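Cocosin 1 acidic chain (Cocos nucifera, PDB 5WPW) serves as a seed storage protein, a nutrient reservoir of the 11S globulin family that assembles into a hexamer of two-cupin subunits. Local coordinates at residues A[273-278]-A[366-371]; A[288-293]-A[357-362]; A[308-313]-A[340-345]. The protein carries 2 engineered substitutions. All coordinates share one frame; numbering follows the deposited sequence.

Contact 1 (A[273-278]-A[366-371]); sequences LNSEKL and SDRAMV
Arg-368 lies along the turn formed by Asn-274, Ser-275 and Glu-276, touching all three with different parts of its chain. Its CG sits 3.4 Å from Ser-275 OG and also faces the amide carbon of Asn-274, whose amide plane stands nearly perpendicular to the guanidinium. Further out the chain bends at chi3 (-53°), carrying NH1 back to Glu-276 OE2. At 3.4 Å between NH1 and OE2 this is a salt bridge with a weak hydrogen bond in it, the carboxylate and guanidinium planes 27° apart.

Ser-275 meets both oxygens of the Asp-367 carboxylate. OD1 of Asp-367 accepts from Ser-275 N at 2.9 Å through its syn lone pair, the side facing OD2. OD2 in turn receives the hydroxyl; the modelled distance from Ser-275 OG to Asp-367 OD2, 2.3 Å, is very short, so its exact length is doubtful. With CG anti to its own backbone N (chi1 -178°), Asp-367 brings its carboxylate up to the turn.

Asn-274 shapes that turn from within: its OD1 accepts from Glu-276 N at 2.8 Å, closing an Asx turn. Its ND2 points the other way, giving a 3.2 Å bond to a water that donates to Ala-369 O, and another to Glu-243 O of a neighbouring subunit. Packing of Thr-244 of that subunit on Arg-368 and of its Met-248 on Glu-276 places the contact at a subunit interface. The arrangement is an Asx turn after strand 268-273, clasped by an aspartate from the loop after strand 357-364, at one end of the C-terminal cupin β-barrel.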
ATOM      1  N   LEU A 273       9.018   0.386 -20.743  1.00 24.62           N
ATOM      2  CA  LEU A 273       9.631  -0.179 -19.542  1.00 25.41           C
ATOM      3  C   LEU A 273       9.170   0.649 -18.355  1.00 21.87           C
ATOM      4  O   LEU A 273       9.452   1.844 -18.297  1.00 24.24           O
ATOM      5  CB  LEU A 273      11.152  -0.179 -19.647  1.00 22.44           C
ATOM      6  CG  LEU A 273      11.919  -0.796 -18.479  1.00 24.64           C
ATOM      7  CD1 LEU A 273      11.400  -2.170 -18.176  1.00 27.82           C
ATOM      8  CD2 LEU A 273      13.382  -0.886 -18.852  1.00 32.94           C
ATOM      9  N   ASN A 274       8.421   0.031 -17.447  1.00 23.75           N
ATOM     10  CA  ASN A 274       8.022   0.689 -16.205  1.00 22.21           C
ATOM     11  C   ASN A 274       7.879  -0.389 -15.136  1.00 24.63           C
ATOM     12  O   ASN A 274       8.232  -1.555 -15.365  1.00 21.82           O
ATOM     13  CB  ASN A 274       6.732   1.497 -16.420  1.00 21.95           C
ATOM     14  CG  ASN A 274       5.594   0.637 -16.898  1.00 25.09           C
ATOM     15  OD1 ASN A 274       5.410  -0.488 -16.429  1.00 24.81           O
ATOM     16  ND2 ASN A 274       4.839   1.140 -17.871  1.00 25.46           N
ATOM     17  N   SER A 275       7.321  -0.009 -13.972  1.00 22.25           N
ATOM     18  CA  SER A 275       7.285  -0.930 -12.840  1.00 23.72           C
ATOM     19  C   SER A 275       6.392  -2.139 -13.068  1.00 23.07           C
ATOM     20  O   SER A 275       6.428  -3.053 -12.243  1.00 24.35           O
ATOM     21  CB  SER A 275       6.852  -0.217 -11.528  1.00 27.23           C
ATOM     22  OG  SER A 275       5.588   0.457 -11.611  1.00 26.85           O
ATOM     23  N   GLU A 276       5.555  -2.147 -14.120  1.00 24.56           N
ATOM     24  CA  GLU A 276       4.782  -3.336 -14.460  1.00 23.74           C
ATOM     25  C   GLU A 276       5.623  -4.386 -15.169  1.00 24.68           C
ATOM     26  O   GLU A 276       5.158  -5.519 -15.332  1.00 25.28           O
ATOM     27  CB  GLU A 276       3.577  -2.983 -15.343  1.00 30.31           C
ATOM     28  CG  GLU A 276       2.846  -1.744 -14.941  1.00 31.34           C
ATOM     29  CD  GLU A 276       1.650  -2.042 -14.064  1.00 42.02           C
ATOM     30  OE1 GLU A 276       1.520  -3.203 -13.626  1.00 43.76           O
ATOM     31  OE2 GLU A 276       0.837  -1.109 -13.816  1.00 42.30           O
ATOM     32  N   LYS A 277       6.842  -4.038 -15.564  1.00 21.52           N
ATOM     33  CA  LYS A 277       7.833  -4.988 -16.057  1.00 21.14           C
ATOM     34  C   LYS A 277       9.012  -5.175 -15.118  1.00 25.15           C
ATOM     35  O   LYS A 277       9.476  -6.297 -14.948  1.00 30.24           O
ATOM     36  CB  LYS A 277       8.359  -4.536 -17.424  1.00 25.48           C
ATOM     37  CG  LYS A 277       7.268  -4.530 -18.478  1.00 29.52           C
ATOM     38  CD  LYS A 277       7.836  -4.431 -19.868  1.00 29.12           C
ATOM     39  CE  LYS A 277       6.712  -4.261 -20.881  1.00 32.70           C
ATOM     40  NZ  LYS A 277       7.255  -4.142 -22.272  1.00 35.38           N
ATOM     41  N   LEU A 278       9.502  -4.100 -14.507  1.00 22.87           N
ATOM     42  CA  LEU A 278      10.748  -4.114 -13.737  1.00 24.91           C
ATOM     43  C   LEU A 278      10.443  -3.476 -12.390  1.00 23.27           C
ATOM     44  O   LEU A 278      10.341  -2.243 -12.299  1.00 23.25           O
ATOM     45  CB  LEU A 278      11.851  -3.360 -14.462  1.00 22.96           C
ATOM     46  CG  LEU A 278      13.190  -3.215 -13.732  1.00 30.31           C
ATOM     47  CD1 LEU A 278      13.747  -4.586 -13.479  1.00 24.86           C
ATOM     48  CD2 LEU A 278      14.167  -2.331 -14.525  1.00 25.58           C
ATOM     49  N   SER A 366       9.085   9.555 -14.537  1.00 23.28           N
ATOM     50  CA  SER A 366       8.043   9.021 -13.686  1.00 25.02           C
ATOM     51  C   SER A 366       8.038   7.518 -13.859  1.00 21.63           C
ATOM     52  O   SER A 366       8.266   7.007 -14.959  1.00 25.66           O
ATOM     53  CB  SER A 366       6.662   9.604 -14.050  1.00 28.22           C
ATOM     54  OG  SER A 366       5.663   9.197 -13.127  1.00 31.23           O
ATOM     55  N   ASP A 367       7.748   6.811 -12.779  1.00 23.39           N
ATOM     56  CA  ASP A 367       7.305   5.457 -12.992  1.00 26.98           C
ATOM     57  C   ASP A 367       5.967   5.500 -13.725  1.00 31.38           C
ATOM     58  O   ASP A 367       5.167   6.432 -13.560  1.00 31.69           O
ATOM     59  CB  ASP A 367       7.152   4.691 -11.685  1.00 24.07           C
ATOM     60  CG  ASP A 367       6.727   3.257 -11.930  1.00 29.75           C
ATOM     61  OD1 ASP A 367       7.091   2.720 -13.022  1.00 29.68           O
ATOM     62  OD2 ASP A 367       6.042   2.668 -11.065  1.00 29.42           O
ATOM     63  N   ARG A 368       5.743   4.485 -14.548  1.00 27.63           N
ATOM     64  CA  ARG A 368       4.505   4.316 -15.306  1.00 30.85           C
ATOM     65  C   ARG A 368       4.158   5.603 -16.047  1.00 29.96           C
ATOM     66  O   ARG A 368       3.045   6.132 -15.980  1.00 21.68           O
ATOM     67  CB  ARG A 368       3.381   3.833 -14.384  1.00 32.30           C
ATOM     68  CG  ARG A 368       3.810   2.528 -13.701  1.00 33.46           C
ATOM     69  CD  ARG A 368       2.712   1.801 -12.974  1.00 38.79           C
ATOM     70  NE  ARG A 368       2.024   2.666 -12.028  1.00 45.30           N
ATOM     71  CZ  ARG A 368       1.100   2.238 -11.173  1.00 55.80           C
ATOM     72  NH1 ARG A 368       0.778   0.948 -11.145  1.00 47.64           N
ATOM     73  NH2 ARG A 368       0.512   3.095 -10.339  1.00 56.50           N
ATOM     74  N   ALA A 369       5.164   6.137 -16.727  1.00 23.58           N
ATOM     75  CA  ALA A 369       4.947   7.285 -17.586  1.00 28.28           C
ATOM     76  C   ALA A 369       3.921   6.913 -18.649  1.00 27.00           C
ATOM     77  O   ALA A 369       3.936   5.801 -19.187  1.00 29.46           O
ATOM     78  CB  ALA A 369       6.270   7.710 -18.239  1.00 25.12           C
ATOM     79  N   MET A 370       3.008   7.836 -18.922  1.00 23.72           N
ATOM     80  CA  MET A 370       1.898   7.625 -19.848  1.00 28.74           C
ATOM     81  C   MET A 370       1.855   8.753 -20.860  1.00 25.85           C
ATOM     82  O   MET A 370       2.182   9.900 -20.542  1.00 27.12           O
ATOM     83  CB  MET A 370       0.556   7.583 -19.106  1.00 25.18           C
ATOM     84  CG  MET A 370       0.381   6.360 -18.236  1.00 30.98           C
ATOM     85  SD  MET A 370      -1.295   6.226 -17.620  1.00 35.04           S
ATOM     86  CE  MET A 370      -1.470   7.746 -16.660  1.00 29.47           C
ATOM     87  N   VAL A 371       1.436   8.432 -22.083  1.00 26.06           N
ATOM     88  CA  VAL A 371       1.184   9.461 -23.073  1.00 25.81           C
ATOM     89  C   VAL A 371      -0.312   9.489 -23.394  1.00 26.48           C
ATOM     90  O   VAL A 371      -1.061   8.520 -23.179  1.00 22.37           O
ATOM     91  CB  VAL A 371       1.993   9.258 -24.375  1.00 26.98           C
ATOM     92  CG1 VAL A 371       3.507   9.225 -24.088  1.00 22.43           C
ATOM     93  CG2 VAL A 371       1.520   8.000 -25.069  1.00 25.80           C
TER
HETATM   94  O   HOH W   1       5.841   3.983 -18.861  1.00 26.50           O

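Contact 2 (A[288-293]-A[357-362]); sequences AERVVL and GFQLVS
Strands 288-293 and 357-362 run antiparallel, their axes 4.7 Å apart at closest approach and 172° between directions, with Glu-289/Ser-362, Val-291/Leu-360 and Leu-293/Phe-358 as the hydrogen-bonded pairs. They are central neighbours in a sheet of the C-terminal cupin domain, a β-barrel of the jelly-roll type.

On the face bearing Val-291 and Leu-360, aliphatic packing is centred on these two, with Glu-289 and Ser-362 paired at one end. The valine and leucine lie alongside each other, pointing the same way, and Leu-360 CD1 comes to 3.6 Å from Val-291 CB. Leu-360 reaches there with CG between its backbone N and carbonyl carbon (chi1 52°). Next along, Leu-293 CD1 meets the edge of the Phe-358 ring, while Ala-353 of strand 348-354 packs on both residues.

The face with Arg-290, Val-292, Gln-359 and Val-361 mixes methyls and polar groups. Val-292 sets its two methyls against Gln-359 CG, and a water links Gln-359 OE1 to Arg-290 NH2; a second joins Gln-359 NE2 to Leu-293 O. Arg-290 lies beside Gln-359, its guanidinium plane 86° from the amide, and its NH1 also bonds to Thr-314 OG1 on strand 309-314. At Leu-360 O two donors converge from opposite faces of the carbonyl plane: Val-291 N at 3.0 Å, and Arg-290 NH1 at 3.2 Å, which stands above that plane although the oxygen lies near the plane of the guanidinium.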
ATOM      1  N   ALA A 288      11.183   3.886 -19.252  1.00 22.06           N
ATOM      2  CA  ALA A 288      11.918   3.998 -20.509  1.00 23.92           C
ATOM      3  C   ALA A 288      11.045   3.494 -21.646  1.00 24.70           C
ATOM      4  O   ALA A 288      10.041   2.805 -21.439  1.00 23.60           O
ATOM      5  CB  ALA A 288      13.247   3.211 -20.463  1.00 30.19           C
ATOM      6  N   GLU A 289      11.461   3.831 -22.862  1.00 24.11           N
ATOM      7  CA  GLU A 289      10.727   3.468 -24.064  1.00 28.16           C
ATOM      8  C   GLU A 289      11.738   3.316 -25.197  1.00 28.08           C
ATOM      9  O   GLU A 289      12.605   4.169 -25.355  1.00 27.85           O
ATOM     10  CB  GLU A 289       9.695   4.545 -24.390  1.00 29.06           C
ATOM     11  CG  GLU A 289       8.861   4.285 -25.595  1.00 35.47           C
ATOM     12  CD  GLU A 289       7.659   5.209 -25.681  1.00 34.12           C
ATOM     13  OE1 GLU A 289       7.822   6.402 -26.054  1.00 40.31           O
ATOM     14  OE2 GLU A 289       6.558   4.737 -25.358  1.00 33.78           O
ATOM     15  N   ARG A 290      11.641   2.234 -25.951  1.00 25.52           N
ATOM     16  CA  ARG A 290      12.431   2.043 -27.170  1.00 22.69           C
ATOM     17  C   ARG A 290      11.478   2.168 -28.357  1.00 25.66           C
ATOM     18  O   ARG A 290      10.500   1.423 -28.430  1.00 25.65           O
ATOM     19  CB  ARG A 290      13.135   0.688 -27.140  1.00 28.56           C
ATOM     20  CG  ARG A 290      13.732   0.252 -28.477  1.00 35.23           C
ATOM     21  CD  ARG A 290      14.724   1.271 -28.970  1.00 33.73           C
ATOM     22  NE  ARG A 290      15.766   0.678 -29.812  1.00 31.02           N
ATOM     23  CZ  ARG A 290      16.745   1.380 -30.366  1.00 34.65           C
ATOM     24  NH1 ARG A 290      16.805   2.692 -30.172  1.00 31.64           N
ATOM     25  NH2 ARG A 290      17.660   0.775 -31.115  1.00 37.82           N
ATOM     26  N   VAL A 291      11.704   3.174 -29.206  1.00 27.13           N
ATOM     27  CA  VAL A 291      10.899   3.436 -30.398  1.00 26.35           C
ATOM     28  C   VAL A 291      11.761   3.147 -31.619  1.00 29.89           C
ATOM     29  O   VAL A 291      12.854   3.702 -31.756  1.00 25.20           O
ATOM     30  CB  VAL A 291      10.378   4.882 -30.433  1.00 33.28           C
ATOM     31  CG1 VAL A 291       9.542   5.137 -31.673  1.00 28.71           C
ATOM     32  CG2 VAL A 291       9.575   5.193 -29.175  1.00 29.70           C
ATOM     33  N   VAL A 292      11.265   2.299 -32.516  1.00 30.53           N
ATOM     34  CA  VAL A 292      11.954   2.008 -33.779  1.00 30.32           C
ATOM     35  C   VAL A 292      10.936   2.225 -34.893  1.00 27.69           C
ATOM     36  O   VAL A 292       9.969   1.467 -34.997  1.00 26.49           O
ATOM     37  CB  VAL A 292      12.518   0.586 -33.832  1.00 28.78           C
ATOM     38  CG1 VAL A 292      12.961   0.242 -35.285  1.00 35.80           C
ATOM     39  CG2 VAL A 292      13.679   0.416 -32.836  1.00 31.89           C
ATOM     40  N   LEU A 293      11.138   3.272 -35.694  1.00 30.61           N
ATOM     41  CA  LEU A 293      10.240   3.665 -36.770  1.00 29.70           C
ATOM     42  C   LEU A 293      10.850   3.222 -38.098  1.00 33.94           C
ATOM     43  O   LEU A 293      12.031   3.488 -38.358  1.00 35.09           O
ATOM     44  CB  LEU A 293      10.040   5.178 -36.782  1.00 34.86           C
ATOM     45  CG  LEU A 293       9.070   5.795 -35.775  1.00 36.54           C
ATOM     46  CD1 LEU A 293       9.093   7.297 -35.916  1.00 34.12           C
ATOM     47  CD2 LEU A 293       7.680   5.260 -36.035  1.00 32.14           C
ATOM     48  N   GLY A 357      14.638   5.236 -41.743  1.00 38.54           N
ATOM     49  CA  GLY A 357      14.191   4.837 -40.425  1.00 36.24           C
ATOM     50  C   GLY A 357      14.760   5.783 -39.393  1.00 35.60           C
ATOM     51  O   GLY A 357      15.528   6.705 -39.693  1.00 33.61           O
ATOM     52  N   PHE A 358      14.372   5.542 -38.137  1.00 31.66           N
ATOM     53  CA  PHE A 358      14.622   6.489 -37.058  1.00 30.28           C
ATOM     54  C   PHE A 358      14.423   5.701 -35.773  1.00 33.30           C
ATOM     55  O   PHE A 358      13.316   5.200 -35.551  1.00 35.19           O
ATOM     56  CB  PHE A 358      13.634   7.661 -37.149  1.00 32.25           C
ATOM     57  CG  PHE A 358      13.873   8.785 -36.166  1.00 36.58           C
ATOM     58  CD1 PHE A 358      15.147   9.221 -35.867  1.00 32.45           C
ATOM     59  CD2 PHE A 358      12.797   9.455 -35.593  1.00 37.63           C
ATOM     60  CE1 PHE A 358      15.354  10.277 -35.002  1.00 35.29           C
ATOM     61  CE2 PHE A 358      13.001  10.498 -34.700  1.00 39.22           C
ATOM     62  CZ  PHE A 358      14.287  10.907 -34.406  1.00 35.82           C
ATOM     63  N   GLN A 359      15.476   5.564 -34.954  1.00 26.07           N
ATOM     64  CA  GLN A 359      15.423   4.792 -33.707  1.00 31.17           C
ATOM     65  C   GLN A 359      15.808   5.655 -32.513  1.00 31.49           C
ATOM     66  O   GLN A 359      16.781   6.419 -32.564  1.00 29.81           O
ATOM     67  CB  GLN A 359      16.357   3.570 -33.727  1.00 29.03           C
ATOM     68  CG  GLN A 359      16.154   2.640 -34.909  1.00 35.28           C
ATOM     69  CD  GLN A 359      17.218   2.854 -35.973  1.00 37.31           C
ATOM     70  OE1 GLN A 359      18.407   2.904 -35.670  1.00 35.07           O
ATOM     71  NE2 GLN A 359      16.790   2.999 -37.222  1.00 38.44           N
ATOM     72  N   LEU A 360      15.066   5.519 -31.418  1.00 31.12           N
ATOM     73  CA  LEU A 360      15.438   6.289 -30.248  1.00 28.01           C
ATOM     74  C   LEU A 360      15.128   5.493 -28.987  1.00 30.70           C
ATOM     75  O   LEU A 360      14.448   4.460 -29.007  1.00 27.09           O
ATOM     76  CB  LEU A 360      14.735   7.643 -30.226  1.00 31.03           C
ATOM     77  CG  LEU A 360      13.227   7.503 -30.409  1.00 32.66           C
ATOM     78  CD1 LEU A 360      12.408   7.583 -29.103  1.00 35.27           C
ATOM     79  CD2 LEU A 360      12.750   8.524 -31.427  1.00 36.93           C
ATOM     80  N   VAL A 361      15.694   5.972 -27.894  1.00 25.88           N
ATOM     81  CA  VAL A 361      15.351   5.534 -26.554  1.00 24.88           C
ATOM     82  C   VAL A 361      14.951   6.779 -25.788  1.00 27.42           C
ATOM     83  O   VAL A 361      15.609   7.825 -25.894  1.00 25.17           O
ATOM     84  CB  VAL A 361      16.517   4.790 -25.871  1.00 27.06           C
ATOM     85  CG1 VAL A 361      17.796   5.605 -25.932  1.00 33.52           C
ATOM     86  CG2 VAL A 361      16.160   4.464 -24.422  1.00 31.15           C
ATOM     87  N   SER A 362      13.843   6.693 -25.073  1.00 26.48           N
ATOM     88  CA  SER A 362      13.413   7.798 -24.245  1.00 26.92           C
ATOM     89  C   SER A 362      13.461   7.358 -22.802  1.00 22.68           C
ATOM     90  O   SER A 362      13.127   6.220 -22.494  1.00 24.47           O
ATOM     91  CB  SER A 362      12.005   8.273 -24.601  1.00 32.85           C
ATOM     92  OG  SER A 362      11.998   8.830 -25.904  1.00 34.17           O
TER
HETATM   93  O   HOH W   2      19.433   2.294 -33.144  1.00 31.81           O
HETATM   94  O   HOH W   3      14.119   2.043 -38.194  1.00 31.04           O

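Contact 3 (A[308-313]-A[340-345]); sequences HSIMYC and LLIVPQ
Met-311 faces Leu-341 across an antiparallel hydrogen-bonded pair, and its side chain rises from the sheet and reaches the partner strand's side chains with its methyl. CB lies 3.4 Å from Leu-341 O, the same oxygen that Met-311 N bonds at 2.7 Å. CG continues anti to the backbone N (chi1 -173°) and leads on to SD, where a bend at chi3 turns the methyl along the sheet. CE therefore meets Val-343 CG2 at 3.7 Å, with Leu-341 CD2 a looser neighbour at 4.4 Å.

On the opposite face Ile-310 stands beside Ile-342, whose CD1 touches both CG1 and CG2 of Ile-310 at 3.5 Å. Just ahead of strand 309-313, His-308 ND1 accepts a nearly straight bond (3.0 Å, 167°) from Gln-345 N, beyond the end of strand 340-343; Leu-149 of a neighbouring subunit packs on this histidine.

Strand 340-343 is the outermost of its sheet within the chain, while strand 357-364 flanks 309-314 on the other side. Met-349 of strand 348-354 packs against Met-311 and Val-343, and helix 32-37 lies against the isoleucine face through Ala-37 on Ile-342 and Phe-34 on Leu-340.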
ATOM      1  N   HIS A 308       8.378  14.289 -17.953  1.00 21.51           N
ATOM      2  CA  HIS A 308       9.200  14.771 -19.053  1.00 21.42           C
ATOM      3  C   HIS A 308       9.780  13.571 -19.788  1.00 26.21           C
ATOM      4  O   HIS A 308       9.943  12.488 -19.212  1.00 23.02           O
ATOM      5  CB  HIS A 308      10.361  15.654 -18.582  1.00 23.90           C
ATOM      6  CG  HIS A 308       9.971  16.773 -17.662  1.00 29.28           C
ATOM      7  ND1 HIS A 308       9.189  17.835 -18.063  1.00 28.28           N
ATOM      8  CD2 HIS A 308      10.299  17.016 -16.371  1.00 28.54           C
ATOM      9  CE1 HIS A 308       9.030  18.671 -17.054  1.00 30.45           C
ATOM     10  NE2 HIS A 308       9.690  18.195 -16.015  1.00 30.25           N
ATOM     11  N   SER A 309      10.118  13.780 -21.060  1.00 23.97           N
ATOM     12  CA  SER A 309      10.713  12.756 -21.899  1.00 22.60           C
ATOM     13  C   SER A 309      12.097  13.220 -22.342  1.00 28.86           C
ATOM     14  O   SER A 309      12.236  14.289 -22.956  1.00 32.65           O
ATOM     15  CB  SER A 309       9.820  12.464 -23.106  1.00 30.17           C
ATOM     16  OG  SER A 309      10.314  11.380 -23.870  1.00 27.51           O
ATOM     17  N   ILE A 310      13.115  12.420 -22.030  1.00 24.76           N
ATOM     18  CA  ILE A 310      14.491  12.675 -22.446  1.00 29.01           C
ATOM     19  C   ILE A 310      14.773  11.720 -23.598  1.00 26.61           C
ATOM     20  O   ILE A 310      14.976  10.520 -23.404  1.00 28.36           O
ATOM     21  CB  ILE A 310      15.485  12.498 -21.297  1.00 30.00           C
ATOM     22  CG1 ILE A 310      15.165  13.480 -20.175  1.00 26.22           C
ATOM     23  CG2 ILE A 310      16.905  12.754 -21.782  1.00 28.04           C
ATOM     24  CD1 ILE A 310      14.314  12.909 -19.078  1.00 31.79           C
ATOM     25  N   MET A 311      14.775  12.253 -24.811  1.00 27.83           N
ATOM     26  CA  MET A 311      14.843  11.430 -26.005  1.00 29.47           C
ATOM     27  C   MET A 311      16.257  11.473 -26.568  1.00 31.40           C
ATOM     28  O   MET A 311      16.814  12.562 -26.766  1.00 32.62           O
ATOM     29  CB  MET A 311      13.850  11.930 -27.048  1.00 32.73           C
ATOM     30  CG  MET A 311      13.733  11.028 -28.246  1.00 36.01           C
ATOM     31  SD  MET A 311      12.478  11.592 -29.429  1.00 59.12           S
ATOM     32  CE  MET A 311      11.580  12.755 -28.431  1.00 30.28           C
ATOM     33  N   TYR A 312      16.813  10.295 -26.860  1.00 30.39           N
ATOM     34  CA  TYR A 312      18.160  10.148 -27.408  1.00 29.68           C
ATOM     35  C   TYR A 312      18.085   9.310 -28.672  1.00 32.67           C
ATOM     36  O   TYR A 312      17.583   8.184 -28.635  1.00 31.96           O
ATOM     37  CB  TYR A 312      19.094   9.484 -26.390  1.00 30.12           C
ATOM     38  CG  TYR A 312      20.496   9.260 -26.901  1.00 34.86           C
ATOM     39  CD1 TYR A 312      21.393  10.312 -26.979  1.00 38.24           C
ATOM     40  CD2 TYR A 312      20.922   8.001 -27.312  1.00 35.71           C
ATOM     41  CE1 TYR A 312      22.674  10.122 -27.443  1.00 37.12           C
ATOM     42  CE2 TYR A 312      22.213   7.803 -27.786  1.00 33.23           C
ATOM     43  CZ  TYR A 312      23.080   8.873 -27.834  1.00 36.48           C
ATOM     44  OH  TYR A 312      24.357   8.715 -28.302  1.00 41.75           O
ATOM     45  N   CYS A 313      18.602   9.831 -29.785  1.00 25.96           N
ATOM     46  CA  CYS A 313      18.518   9.101 -31.052  1.00 30.92           C
ATOM     47  C   CYS A 313      19.714   8.157 -31.193  1.00 27.06           C
ATOM     48  O   CYS A 313      20.873   8.587 -31.116  1.00 31.86           O
ATOM     49  CB  CYS A 313      18.430  10.056 -32.238  1.00 33.12           C
ATOM     50  SG  CYS A 313      18.511   9.184 -33.830  1.00 31.81           S
ATOM     51  N   LEU A 340      20.262  14.477 -28.512  1.00 31.56           N
ATOM     52  CA  LEU A 340      19.350  14.361 -27.391  1.00 31.01           C
ATOM     53  C   LEU A 340      18.346  15.497 -27.448  1.00 30.78           C
ATOM     54  O   LEU A 340      18.691  16.630 -27.805  1.00 32.16           O
ATOM     55  CB  LEU A 340      20.122  14.390 -26.084  1.00 31.12           C
ATOM     56  CG  LEU A 340      19.356  14.301 -24.775  1.00 35.39           C
ATOM     57  CD1 LEU A 340      20.183  13.523 -23.771  1.00 31.97           C
ATOM     58  CD2 LEU A 340      19.080  15.697 -24.272  1.00 31.88           C
ATOM     59  N   LEU A 341      17.108  15.195 -27.073  1.00 28.54           N
ATOM     60  CA  LEU A 341      16.043  16.190 -27.076  1.00 26.54           C
ATOM     61  C   LEU A 341      15.199  15.967 -25.835  1.00 26.34           C
ATOM     62  O   LEU A 341      14.701  14.859 -25.629  1.00 27.99           O
ATOM     63  CB  LEU A 341      15.153  16.068 -28.321  1.00 29.28           C
ATOM     64  CG  LEU A 341      14.013  17.072 -28.472  1.00 26.19           C
ATOM     65  CD1 LEU A 341      14.593  18.483 -28.640  1.00 35.01           C
ATOM     66  CD2 LEU A 341      13.057  16.712 -29.648  1.00 31.11           C
ATOM     67  N   ILE A 342      15.001  17.016 -25.051  1.00 29.98           N
ATOM     68  CA  ILE A 342      14.071  16.968 -23.924  1.00 30.05           C
ATOM     69  C   ILE A 342      12.704  17.479 -24.366  1.00 30.91           C
ATOM     70  O   ILE A 342      12.567  18.624 -24.813  1.00 29.76           O
ATOM     71  CB  ILE A 342      14.589  17.788 -22.742  1.00 28.04           C
ATOM     72  CG1 ILE A 342      16.085  17.558 -22.525  1.00 32.03           C
ATOM     73  CG2 ILE A 342      13.774  17.466 -21.481  1.00 35.59           C
ATOM     74  CD1 ILE A 342      16.419  16.262 -21.924  1.00 32.94           C
ATOM     75  N   VAL A 343      11.679  16.656 -24.186  1.00 26.02           N
ATOM     76  CA  VAL A 343      10.312  17.081 -24.444  1.00 28.42           C
ATOM     77  C   VAL A 343       9.622  17.249 -23.092  1.00 28.27           C
ATOM     78  O   VAL A 343       9.407  16.264 -22.370  1.00 25.80           O
ATOM     79  CB  VAL A 343       9.582  16.090 -25.354  1.00 24.41           C
ATOM     80  CG1 VAL A 343       8.189  16.608 -25.746  1.00 26.51           C
ATOM     81  CG2 VAL A 343      10.451  15.829 -26.640  1.00 28.34           C
ATOM     82  N   PRO A 344       9.270  18.468 -22.712  1.00 28.47           N
ATOM     83  CA  PRO A 344       8.655  18.688 -21.403  1.00 29.72           C
ATOM     84  C   PRO A 344       7.278  18.060 -21.291  1.00 26.40           C
ATOM     85  O   PRO A 344       6.553  17.889 -22.271  1.00 26.39           O
ATOM     86  CB  PRO A 344       8.578  20.215 -21.304  1.00 31.86           C
ATOM     87  CG  PRO A 344       9.608  20.714 -22.277  1.00 24.86           C
ATOM     88  CD  PRO A 344       9.597  19.730 -23.390  1.00 29.42           C
ATOM     89  N   GLN A 345       6.926  17.727 -20.050  1.00 26.66           N
ATOM     90  CA  GLN A 345       5.616  17.192 -19.732  1.00 20.43           C
ATOM     91  C   GLN A 345       4.541  18.075 -20.356  1.00 24.01           C
ATOM     92  O   GLN A 345       4.676  19.307 -20.396  1.00 24.45           O
ATOM     93  CB  GLN A 345       5.440  17.144 -18.200  1.00 24.99           C
ATOM     94  CG  GLN A 345       4.038  16.748 -17.745  1.00 26.47           C
ATOM     95  CD  GLN A 345       3.820  16.956 -16.240  1.00 32.66           C
ATOM     96  OE1 GLN A 345       2.929  16.341 -15.626  1.00 33.22           O
ATOM     97  NE2 GLN A 345       4.618  17.816 -15.652  1.00 26.31           N
TER

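In the fold
All three contacts belong to the C-terminal cupin domain and are nested along the chain: contact 3 lies within the loop closed by contact 2, and contact 2 within that closed by contact 1. Contacts 2 and 3 share one six-stranded antiparallel sheet, their centres about 12 Å apart, where strands 357-364 and 309-314 are neighbours and Val-361 O probably bonds Tyr-312 N. Contact 1, centred about 16 Å from each of the others, joins loops following strands 268-273 and 357-364 of that sheet. Distant parts of the sequence are thus brought side by side in one barrel wall, while contacts 1 and 3 also meet different neighbouring subunits of the hexamer.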